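Local coordinates for protein transcriptional regulator, ROK family (Vibrio cholerae O1 biovar eltor, PDB 1Z05) that probably binds DNA as a zinc-containing transcriptional regulator of the ROK family, a homolog of E. coli Mlc linked to carbohydrate metabolism, at residues 219-224 against 397-402; 232-237 against 358-363. All blocks are in the same frame, centred on the assembly; numbering follows the deposited sequence.

Contact 1: residues 219-224 against 397-402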
ATOM      1  N   ARG A 219       2.091 -11.122  -7.465  1.00 36.17           N
ATOM      2  CA  ARG A 219       1.736 -10.684  -6.134  1.00 37.80           C
ATOM      3  C   ARG A 219       1.754 -11.837  -5.150  1.00 37.19           C
ATOM      4  O   ARG A 219       2.250 -11.684  -4.037  1.00 37.11           O
ATOM      5  CB  ARG A 219       0.377  -9.976  -6.138  1.00 36.91           C
ATOM      6  CG  ARG A 219       0.509  -8.471  -6.351  1.00 46.13           C
ATOM      7  CD  ARG A 219       0.389  -8.091  -7.810  1.00 49.38           C
ATOM      8  NE  ARG A 219       1.570  -7.376  -8.283  1.00 47.24           N
ATOM      9  CZ  ARG A 219       1.888  -7.218  -9.568  1.00 46.36           C
ATOM     10  NH1 ARG A 219       1.127  -7.728 -10.517  1.00 43.84           N
ATOM     11  NH2 ARG A 219       2.986  -6.559  -9.909  1.00 50.55           N
ATOM     12  N   ALA A 220       1.225 -12.986  -5.563  1.00 36.12           N
ATOM     13  CA  ALA A 220       1.224 -14.183  -4.719  1.00 34.75           C
ATOM     14  C   ALA A 220       2.638 -14.745  -4.531  1.00 34.27           C
ATOM     15  O   ALA A 220       2.960 -15.304  -3.480  1.00 33.25           O
ATOM     16  CB  ALA A 220       0.292 -15.247  -5.293  1.00 33.33           C
ATOM     17  N   TRP A 221       3.475 -14.597  -5.554  1.00 32.52           N
ATOM     18  CA  TRP A 221       4.869 -14.982  -5.456  1.00 33.55           C
ATOM     19  C   TRP A 221       5.619 -14.110  -4.429  1.00 33.31           C
ATOM     20  O   TRP A 221       6.395 -14.623  -3.627  1.00 32.91           O
ATOM     21  CB  TRP A 221       5.501 -14.929  -6.850  1.00 34.17           C
ATOM     22  CG  TRP A 221       6.936 -15.301  -6.972  1.00 34.71           C
ATOM     23  CD1 TRP A 221       7.730 -15.938  -6.046  1.00 35.88           C
ATOM     24  CD2 TRP A 221       7.756 -15.086  -8.122  1.00 36.80           C
ATOM     25  NE1 TRP A 221       9.002 -16.093  -6.545  1.00 34.79           N
ATOM     26  CE2 TRP A 221       9.046 -15.586  -7.819  1.00 36.19           C
ATOM     27  CE3 TRP A 221       7.533 -14.503  -9.378  1.00 37.42           C
ATOM     28  CZ2 TRP A 221      10.110 -15.525  -8.735  1.00 34.76           C
ATOM     29  CZ3 TRP A 221       8.593 -14.443 -10.290  1.00 37.56           C
ATOM     30  CH2 TRP A 221       9.861 -14.956  -9.961  1.00 36.67           C
ATOM     31  N   ALA A 222       5.375 -12.803  -4.429  1.00 34.03           N
ATOM     32  CA  ALA A 222       5.987 -11.935  -3.411  1.00 34.51           C
ATOM     33  C   ALA A 222       5.602 -12.394  -1.997  1.00 35.20           C
ATOM     34  O   ALA A 222       6.435 -12.386  -1.096  1.00 34.02           O
ATOM     35  CB  ALA A 222       5.603 -10.483  -3.631  1.00 34.27           C
ATOM     36  N   LEU A 223       4.343 -12.796  -1.818  1.00 36.36           N
ATOM     37  CA  LEU A 223       3.879 -13.380  -0.546  1.00 35.59           C
ATOM     38  C   LEU A 223       4.568 -14.691  -0.180  1.00 35.52           C
ATOM     39  O   LEU A 223       4.905 -14.896   0.988  1.00 34.80           O
ATOM     40  CB  LEU A 223       2.353 -13.560  -0.551  1.00 36.62           C
ATOM     41  CG  LEU A 223       1.669 -14.006   0.755  1.00 36.61           C
ATOM     42  CD1 LEU A 223       1.865 -12.986   1.877  1.00 38.66           C
ATOM     43  CD2 LEU A 223       0.187 -14.284   0.547  1.00 36.39           C
ATOM     44  N   ALA A 224       4.766 -15.581  -1.158  1.00 33.67           N
ATOM     45  CA  ALA A 224       5.528 -16.806  -0.936  1.00 32.79           C
ATOM     46  C   ALA A 224       6.967 -16.531  -0.515  1.00 33.63           C
ATOM     47  O   ALA A 224       7.526 -17.255   0.298  1.00 31.44           O
ATOM     48  CB  ALA A 224       5.509 -17.711  -2.176  1.00 34.34           C
ATOM     49  N   VAL A 397      19.011  -9.670  -3.721  1.00 43.48           N
ATOM     50  CA  VAL A 397      19.164 -11.129  -3.699  1.00 41.67           C
ATOM     51  C   VAL A 397      18.221 -11.885  -4.633  1.00 40.11           C
ATOM     52  O   VAL A 397      17.136 -11.399  -4.989  1.00 39.14           O
ATOM     53  CB  VAL A 397      19.127 -11.734  -2.245  1.00 41.92           C
ATOM     54  CG1 VAL A 397      20.018 -10.951  -1.275  1.00 43.13           C
ATOM     55  CG2 VAL A 397      17.732 -11.820  -1.707  1.00 43.84           C
ATOM     56  N   GLU A 398      18.654 -13.082  -5.025  1.00 38.34           N
ATOM     57  CA  GLU A 398      17.837 -13.990  -5.820  1.00 39.46           C
ATOM     58  C   GLU A 398      16.647 -14.534  -5.012  1.00 37.90           C
ATOM     59  O   GLU A 398      16.781 -14.873  -3.831  1.00 36.44           O
ATOM     60  CB  GLU A 398      18.698 -15.150  -6.346  1.00 38.67           C
ATOM     61  CG  GLU A 398      17.982 -16.032  -7.354  1.00 40.06           C
ATOM     62  CD  GLU A 398      18.828 -17.205  -7.863  1.00 42.68           C
ATOM     63  OE1 GLU A 398      20.062 -17.200  -7.656  1.00 43.08           O
ATOM     64  OE2 GLU A 398      18.244 -18.132  -8.480  1.00 45.43           O
ATOM     65  N   SER A 399      15.489 -14.622  -5.666  1.00 38.14           N
ATOM     66  CA  SER A 399      14.298 -15.212  -5.070  1.00 37.48           C
ATOM     67  C   SER A 399      14.529 -16.698  -4.823  1.00 37.13           C
ATOM     68  O   SER A 399      15.248 -17.344  -5.578  1.00 35.69           O
ATOM     69  CB  SER A 399      13.093 -15.027  -6.001  1.00 37.72           C
ATOM     70  OG  SER A 399      13.214 -15.858  -7.150  1.00 39.87           O
ATOM     71  N   ARG A 400      13.915 -17.232  -3.771  1.00 37.27           N
ATOM     72  CA  ARG A 400      13.950 -18.670  -3.492  1.00 38.23           C
ATOM     73  C   ARG A 400      13.198 -19.483  -4.563  1.00 38.75           C
ATOM     74  O   ARG A 400      13.667 -20.549  -4.991  1.00 37.32           O
ATOM     75  CB  ARG A 400      13.372 -18.944  -2.087  1.00 39.05           C
ATOM     76  CG  ARG A 400      13.101 -20.408  -1.733  1.00 41.22           C
ATOM     77  CD  ARG A 400      14.350 -21.241  -1.690  1.00 49.41           C
ATOM     78  NE  ARG A 400      14.083 -22.644  -1.355  1.00 56.33           N
ATOM     79  CZ  ARG A 400      13.830 -23.607  -2.244  1.00 58.38           C
ATOM     80  NH1 ARG A 400      13.789 -23.338  -3.545  1.00 58.74           N
ATOM     81  NH2 ARG A 400      13.609 -24.846  -1.827  1.00 60.47           N
ATOM     82  N   PHE A 401      12.049 -18.969  -5.003  1.00 37.56           N
ATOM     83  CA  PHE A 401      11.206 -19.703  -5.940  1.00 39.59           C
ATOM     84  C   PHE A 401      11.271 -19.150  -7.351  1.00 41.91           C
ATOM     85  O   PHE A 401      11.501 -17.959  -7.550  1.00 42.34           O
ATOM     86  CB  PHE A 401       9.747 -19.739  -5.448  1.00 37.80           C
ATOM     87  CG  PHE A 401       9.597 -20.263  -4.041  1.00 38.69           C
ATOM     88  CD1 PHE A 401       9.883 -21.599  -3.744  1.00 36.46           C
ATOM     89  CD2 PHE A 401       9.198 -19.414  -3.004  1.00 38.64           C
ATOM     90  CE1 PHE A 401       9.757 -22.088  -2.441  1.00 35.92           C
ATOM     91  CE2 PHE A 401       9.066 -19.899  -1.697  1.00 37.58           C
ATOM     92  CZ  PHE A 401       9.348 -21.233  -1.423  1.00 36.05           C
ATOM     93  N   TYR A 402      11.099 -20.032  -8.329  1.00 45.38           N
ATOM     94  CA  TYR A 402      10.816 -19.621  -9.703  1.00 49.67           C
ATOM     95  C   TYR A 402      10.089 -20.706 -10.474  1.00 50.57           C
ATOM     96  O   TYR A 402       9.048 -20.439 -11.075  1.00 53.39           O
ATOM     97  CB  TYR A 402      12.064 -19.167 -10.488  1.00 51.48           C
ATOM     98  CG  TYR A 402      11.692 -18.743 -11.903  1.00 53.69           C
ATOM     99  CD1 TYR A 402      10.950 -17.580 -12.124  1.00 51.94           C
ATOM    100  CD2 TYR A 402      12.029 -19.531 -13.007  1.00 53.71           C
ATOM    101  CE1 TYR A 402      10.566 -17.201 -13.406  1.00 54.53           C
ATOM    102  CE2 TYR A 402      11.654 -19.156 -14.301  1.00 53.37           C
ATOM    103  CZ  TYR A 402      10.929 -17.986 -14.492  1.00 54.76           C
ATOM    104  OH  TYR A 402      10.552 -17.593 -15.760  1.00 55.32           O
TER

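Contact 2: residues 232-237 against 358-363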
ATOM      1  N   GLN A 232      11.651 -13.549   4.253  1.00 37.74           N
ATOM      2  CA  GLN A 232      11.069 -13.846   5.571  1.00 40.09           C
ATOM      3  C   GLN A 232      11.537 -12.918   6.695  1.00 40.28           C
ATOM      4  O   GLN A 232      10.814 -12.719   7.672  1.00 40.53           O
ATOM      5  CB  GLN A 232      11.389 -15.279   6.002  1.00 39.90           C
ATOM      6  CG  GLN A 232      10.760 -16.365   5.158  1.00 41.97           C
ATOM      7  CD  GLN A 232      11.142 -17.741   5.652  1.00 42.48           C
ATOM      8  OE1 GLN A 232      10.678 -18.182   6.700  1.00 41.38           O
ATOM      9  NE2 GLN A 232      11.988 -18.428   4.900  1.00 42.58           N
ATOM     10  N   ASP A 233      12.733 -12.357   6.517  0.70 40.99           N
ATOM     11  CA  ASP A 233      13.435 -11.554   7.533  0.70 42.47           C
ATOM     12  C   ASP A 233      13.076 -10.060   7.582  0.70 42.94           C
ATOM     13  O   ASP A 233      13.589  -9.330   8.438  0.70 42.69           O
ATOM     14  CB  ASP A 233      14.956 -11.709   7.363  0.70 42.43           C
ATOM     15  CG  ASP A 233      15.464 -11.212   6.005  0.70 43.97           C
ATOM     16  OD1 ASP A 233      14.704 -11.238   5.009  0.70 40.46           O
ATOM     17  OD2 ASP A 233      16.645 -10.803   5.933  0.70 45.97           O
ATOM     18  N   VAL A 234      12.229  -9.606   6.655  1.00 43.05           N
ATOM     19  CA  VAL A 234      11.772  -8.198   6.617  1.00 43.29           C
ATOM     20  C   VAL A 234      10.270  -8.072   6.371  1.00 42.97           C
ATOM     21  O   VAL A 234       9.664  -8.940   5.750  1.00 42.87           O
ATOM     22  CB  VAL A 234      12.540  -7.343   5.552  1.00 42.57           C
ATOM     23  CG1 VAL A 234      14.054  -7.305   5.841  1.00 44.69           C
ATOM     24  CG2 VAL A 234      12.274  -7.838   4.138  1.00 43.26           C
ATOM     25  N   ASP A 235       9.677  -6.982   6.847  1.00 42.91           N
ATOM     26  CA  ASP A 235       8.254  -6.723   6.611  1.00 44.43           C
ATOM     27  C   ASP A 235       8.000  -5.770   5.440  1.00 43.34           C
ATOM     28  O   ASP A 235       6.849  -5.516   5.081  1.00 43.49           O
ATOM     29  CB  ASP A 235       7.571  -6.213   7.887  1.00 45.60           C
ATOM     30  CG  ASP A 235       7.232  -7.338   8.863  1.00 51.60           C
ATOM     31  OD1 ASP A 235       6.550  -8.316   8.462  1.00 55.59           O
ATOM     32  OD2 ASP A 235       7.649  -7.239  10.037  1.00 56.66           O
ATOM     33  N   ASN A 236       9.080  -5.251   4.862  1.00 42.30           N
ATOM     34  CA  ASN A 236       9.026  -4.318   3.736  1.00 42.65           C
ATOM     35  C   ASN A 236      10.025  -4.728   2.664  1.00 41.69           C
ATOM     36  O   ASN A 236      11.223  -4.575   2.841  1.00 40.76           O
ATOM     37  CB  ASN A 236       9.310  -2.885   4.203  1.00 42.83           C
ATOM     38  CG  ASN A 236       8.319  -2.410   5.243  1.00 45.71           C
ATOM     39  OD1 ASN A 236       8.659  -2.243   6.419  1.00 48.14           O
ATOM     40  ND2 ASN A 236       7.078  -2.218   4.826  1.00 45.16           N
ATOM     41  N   SER A 237       9.524  -5.287   1.569  1.00 40.82           N
ATOM     42  CA  SER A 237      10.384  -5.785   0.508  1.00 40.05           C
ATOM     43  C   SER A 237       9.725  -5.628  -0.857  1.00 40.89           C
ATOM     44  O   SER A 237       8.506  -5.388  -0.961  1.00 38.87           O
ATOM     45  CB  SER A 237      10.719  -7.265   0.744  1.00 40.37           C
ATOM     46  OG  SER A 237       9.538  -8.053   0.700  1.00 43.89           O
ATOM     47  N   PRO A 358      12.008   0.270   0.631  1.00 38.35           N
ATOM     48  CA  PRO A 358      11.992  -1.131   1.064  1.00 38.46           C
ATOM     49  C   PRO A 358      13.261  -1.520   1.823  1.00 38.53           C
ATOM     50  O   PRO A 358      14.293  -0.849   1.692  1.00 37.44           O
ATOM     51  CB  PRO A 358      11.914  -1.908  -0.256  1.00 38.91           C
ATOM     52  CG  PRO A 358      12.569  -1.022  -1.244  1.00 37.95           C
ATOM     53  CD  PRO A 358      12.249   0.386  -0.821  1.00 37.56           C
ATOM     54  N   GLU A 359      13.176  -2.594   2.607  1.00 38.89           N
ATOM     55  CA  GLU A 359      14.329  -3.103   3.356  1.00 41.30           C
ATOM     56  C   GLU A 359      15.058  -4.205   2.591  1.00 41.75           C
ATOM     57  O   GLU A 359      16.138  -4.631   2.995  1.00 42.64           O
ATOM     58  CB  GLU A 359      13.908  -3.631   4.728  1.00 42.65           C
ATOM     59  CG  GLU A 359      13.170  -2.630   5.605  1.00 45.15           C
ATOM     60  CD  GLU A 359      12.562  -3.282   6.827  1.00 49.84           C
ATOM     61  OE1 GLU A 359      11.344  -3.575   6.814  1.00 47.90           O
ATOM     62  OE2 GLU A 359      13.315  -3.521   7.797  1.00 55.93           O
ATOM     63  N   LYS A 360      14.473  -4.664   1.486  1.00 41.16           N
ATOM     64  CA  LYS A 360      15.081  -5.741   0.702  1.00 41.29           C
ATOM     65  C   LYS A 360      14.530  -5.814  -0.712  1.00 40.70           C
ATOM     66  O   LYS A 360      13.337  -5.595  -0.934  1.00 39.91           O
ATOM     67  CB  LYS A 360      14.880  -7.087   1.413  1.00 41.05           C
ATOM     68  CG  LYS A 360      15.948  -8.119   1.113  1.00 41.88           C
ATOM     69  CD  LYS A 360      15.787  -9.299   2.047  1.00 42.83           C
ATOM     70  CE  LYS A 360      16.849 -10.341   1.806  1.00 45.15           C
ATOM     71  NZ  LYS A 360      16.581 -11.534   2.643  1.00 44.28           N
ATOM     72  N   ILE A 361      15.411  -6.130  -1.662  1.00 40.37           N
ATOM     73  CA  ILE A 361      15.030  -6.306  -3.061  1.00 40.39           C
ATOM     74  C   ILE A 361      15.325  -7.739  -3.481  1.00 40.26           C
ATOM     75  O   ILE A 361      16.456  -8.206  -3.335  1.00 40.04           O
ATOM     76  CB  ILE A 361      15.798  -5.339  -4.023  1.00 40.01           C
ATOM     77  CG1 ILE A 361      15.671  -3.877  -3.577  1.00 42.76           C
ATOM     78  CG2 ILE A 361      15.333  -5.540  -5.483  1.00 41.25           C
ATOM     79  CD1 ILE A 361      14.248  -3.350  -3.500  1.00 44.07           C
ATOM     80  N   LEU A 362      14.310  -8.426  -4.002  1.00 39.05           N
ATOM     81  CA  LEU A 362      14.520  -9.754  -4.585  1.00 38.59           C
ATOM     82  C   LEU A 362      14.310  -9.714  -6.088  1.00 38.24           C
ATOM     83  O   LEU A 362      13.413  -9.028  -6.583  1.00 38.22           O
ATOM     84  CB  LEU A 362      13.580 -10.807  -3.987  1.00 37.59           C
ATOM     85  CG  LEU A 362      13.359 -10.970  -2.484  1.00 39.96           C
ATOM     86  CD1 LEU A 362      12.637 -12.281  -2.215  1.00 38.48           C
ATOM     87  CD2 LEU A 362      14.644 -10.938  -1.715  1.00 43.49           C
ATOM     88  N   ILE A 363      15.134 -10.480  -6.794  1.00 37.86           N
ATOM     89  CA  ILE A 363      15.055 -10.612  -8.238  1.00 37.49           C
ATOM     90  C   ILE A 363      14.626 -12.041  -8.585  1.00 37.08           C
ATOM     91  O   ILE A 363      15.205 -13.010  -8.102  1.00 37.65           O
ATOM     92  CB  ILE A 363      16.430 -10.269  -8.899  1.00 38.55           C
ATOM     93  CG1 ILE A 363      16.917  -8.869  -8.454  1.00 38.09           C
ATOM     94  CG2 ILE A 363      16.355 -10.385 -10.415  1.00 37.00           C
ATOM     95  CD1 ILE A 363      16.057  -7.692  -8.986  1.00 34.05           C
TER
HETATM   96  O   HOH W   1      11.518  -5.496   8.948  1.00 44.43           O

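Contact 1: residues 219-224 against 397-402
W221 reaches from helix 217-228 to the backbone and side chains that follow strand 395-398. Its CG lies anti to the backbone N (chi1 -180°), which carries the indole across to residues 399-402. The ring presents its edge there: CZ2 lies 3.0 Å from F401 O and 3.5 Å from S399 OG, both near the indole plane. S399 OG, held between its own backbone N and carbonyl carbon (chi1 71°), donates a 2.7 Å hydrogen bond to F401 O, linking the two oxygens that lie at the indole edge. The arrangement belongs to the C-terminal half of the actin-like ASKHA fold of ROK proteins, where helix 217-228 packs against strand 237-242 of the second sheet and against the chain leaving edge strand 395-398. W221 NE1 finds its acceptor in E225 OE2, one helical turn on, and the E225 carboxylate also receives the backbone N-H groups of R400 and F401. W221 CH2 also meets the edge of the Y402 ring, 3.6 Å from CD1, with the two ring planes inclined at 50°. F401 runs antiparallel to W221, with CB 3.9 Å from W221 NE1; its CD2 lies 4.1 Å from A224 CB, and its CE2 edge faces A224 O at 3.7 Å.

Contact 2: residues 232-237 against 358-363
E359 and N236 join where strands 237-242 and 360-364 begin side by side as parallel neighbours in the second five-stranded sheet of the ASKHA fold. The E359 N-H is satisfied by N236 O at 2.8 Å; the bond is moderately bent, with 154° at the hydrogen, and the donor stands above the carbonyl plane. With CG anti to the carbonyl carbon (chi1 -56°) and the chain extended beyond it, the E359 carboxylate lies beside N236. A water bridges the segments here, accepting from D235 N and donating to E359 OE1 at 2.9 Å. Around the same glutamate, R260 of the second subunit packs against both N236 and E359. V234 packs against E359 and K360 by its two methyls: CG1 against E359 CB, CG2 3.8 Å from K360 CB. Its carbonyl oxygen accepts from K226 NZ. K360 is stretched out, and H230 O is the firm acceptor for its ammonium. D233 is modelled in two conformers, and the salt bridge from K360 NZ to D233 OD1, 3.0 Å long, belongs to the one given. Where the strands start, S237 CA makes a CA-H...O contact of 3.3 Å with K360 O.

In the fold
After the N-terminal helices (35-94) the chain builds the sheet of strands 108-116 to 212-216, then enters helix 217-228, the first side of contact 1. The loop 232-237 follows and opens contact 2, leading into strand 237-242. After strand 246-252, the zinc-binding residues and helix 332-356, residues 358-363 return and close contact 2 across 120 intervening residues. Residues 399-402, just after strand 395-398, then close contact 1, an outer loop that encloses the loop of contact 2. Strands 360-364 and 395-398 are neighbours, with probable hydrogen bonds I363 N to V397 O and S399 N to I363 O, so both closures meet at one sheet, flanked by helix 217-228.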